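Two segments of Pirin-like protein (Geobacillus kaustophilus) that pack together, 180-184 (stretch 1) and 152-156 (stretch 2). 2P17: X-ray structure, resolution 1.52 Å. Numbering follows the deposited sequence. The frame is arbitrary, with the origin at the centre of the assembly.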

# COMPACT_ATOMS: atom_id res chain seq x y z
N VAL A 180 -8.71 -16.95 1.16
CA VAL A 180 -7.63 -16.50 2.05
C VAL A 180 -8.24 -15.58 3.09
O VAL A 180 -9.18 -14.84 2.79
CB VAL A 180 -6.55 -15.69 1.26
CG1 VAL A 180 -5.46 -15.16 2.18
CG2 VAL A 180 -5.92 -16.53 0.18
N VAL A 181 -7.70 -15.61 4.30
CA VAL A 181 -8.16 -14.74 5.37
C VAL A 181 -7.01 -13.85 5.85
O VAL A 181 -5.90 -14.34 6.12
CB VAL A 181 -8.66 -15.57 6.58
CG1 VAL A 181 -9.08 -14.66 7.71
CG2 VAL A 181 -9.83 -16.46 6.17
N GLN A 182 -7.28 -12.55 5.94
CA GLN A 182 -6.37 -11.61 6.60
C GLN A 182 -6.96 -11.13 7.93
O GLN A 182 -8.08 -10.61 7.96
CB GLN A 182 -6.09 -10.42 5.69
CG GLN A 182 -5.26 -9.33 6.35
CD GLN A 182 -3.82 -9.74 6.62
OE1 GLN A 182 -3.20 -10.43 5.81
NE2 GLN A 182 -3.28 -9.32 7.76
N ASP A 183 -6.19 -11.27 9.01
CA ASP A 183 -6.57 -10.75 10.34
C ASP A 183 -6.20 -9.28 10.47
O ASP A 183 -5.15 -8.85 9.98
CB ASP A 183 -5.88 -11.54 11.45
CG ASP A 183 -4.37 -11.58 11.29
OD1 ASP A 183 -3.89 -11.89 10.17
OD2 ASP A 183 -3.65 -11.31 12.28
N LEU A 184 -7.07 -8.51 11.12
CA LEU A 184 -6.78 -7.11 11.41
C LEU A 184 -7.30 -6.74 12.77
O LEU A 184 -8.41 -7.13 13.13
CB LEU A 184 -7.48 -6.19 10.40
CG LEU A 184 -7.00 -6.25 8.95
CD1 LEU A 184 -7.95 -5.44 8.10
CD2 LEU A 184 -5.55 -5.74 8.82
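Stretch 2 152-156: GSSKG

How does the backbone of stretch 2 run beside stretch 1? Stretch 1 is extended throughout, part of a longer strand. In stretch 2 only Ser-153 and Ser-154 are strand; Lys-155 and Gly-156 then turn with positive phi, at phi/psi of 45/45 and 86/-10. The register pairs Gln-182 with Ser-154 and Asp-183 with Lys-155, the CA atoms being 6.2 Å apart in each pair. Numbers rise together across these two pairs, but no hydrogen bond joins backbone to backbone; every direct one uses a side chain of stretch 1. At Gly-156 a CB would be jammed against the carbonyl O of Lys-155, so the turn itself calls for glycine.

Which direct hydrogen bonds hold the stretches together? Gln-182 starts with its CA-to-CB bond pointing away, yet chi1 t and chi2 p bring the end of the side chain back to stretch 2. There the amide uses both of its polar atoms: Gln-182 NE2 donates to Ser-153 O at 3.1 Å, and Ser-154 OG donates to Gln-182 OE1 at 2.6 Å. The same Gln-182 NE2 also donates to Asp-183 O at 2.9 Å within its own strand, so the amide nitrogen bridges a carbonyl of each stretch. Asp-183 points toward stretch 2, and its OD1 accepts from Lys-155 N at 2.7 Å with an N-H...acceptor angle of 165°, a short and nearly straight bond to the backbone where the strand gives way to the turn.

What do the waters add? Water 1 donates to Asp-183 OD2 at 2.6 Å and accepts from Gly-156 N at 2.9 Å, while also lying 2.7 Å from Ser-153 OG in a hydrogen bond. Asp-183 thus reaches Lys-155 directly through one carboxylate oxygen and Gly-156 through water on the other. Water 2 links two carbonyls, donating to Ser-153 O at 2.9 Å and, weakly, to Asp-183 O at 3.4 Å.

Where do the stretches touch without polar bonds? The long side chain of Lys-155 extends beside Val-181, bringing its CE to 3.9 Å from Val-181 CG1, a contact between aliphatic groups. Lys-155 CG also lies 3.8 Å from Asp-183 OD1, but the lysine makes no salt bridge with that carboxylate; its NZ is hydrogen-bonded elsewhere in the structure. Val-180 and Leu-184 make no contact with stretch 2, leaving the three middle residues of stretch 1 to form the interface, which buries 265 Å² over both sides.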

# COMPACT_ATOMS: atom_id res chain seq x y z
N GLY A 152 3.97 -5.01 9.01
CA GLY A 152 2.99 -5.53 9.94
C GLY A 152 2.96 -7.04 9.90
O GLY A 152 4.00 -7.69 9.79
N SER A 153 1.76 -7.60 10.00
CA SER A 153 1.66 -9.05 10.11
C SER A 153 0.45 -9.65 9.45
O SER A 153 -0.55 -8.97 9.21
CB SER A 153 1.65 -9.46 11.58
OG SER A 153 0.47 -8.99 12.19
N SER A 154 0.55 -10.94 9.18
CA SER A 154 -0.56 -11.69 8.62
C SER A 154 -0.53 -13.05 9.30
O SER A 154 0.41 -13.82 9.10
CB SER A 154 -0.40 -11.81 7.11
OG SER A 154 -1.56 -12.33 6.49
N LYS A 155 -1.57 -13.32 10.09
CA LYS A 155 -1.66 -14.53 10.93
C LYS A 155 -0.34 -14.81 11.66
O LYS A 155 0.16 -15.94 11.69
CB LYS A 155 -2.12 -15.74 10.11
CG LYS A 155 -3.49 -15.59 9.46
CD LYS A 155 -4.59 -15.86 10.45
CE LYS A 155 -5.96 -15.81 9.78
NZ LYS A 155 -6.96 -16.36 10.72
N GLY A 156 0.24 -13.76 12.23
CA GLY A 156 1.44 -13.89 13.05
C GLY A 156 2.75 -13.85 12.28
O GLY A 156 3.82 -13.79 12.89
O HOH W 1 -1.05 -11.21 12.71
O HOH W 2 -2.26 -7.21 10.78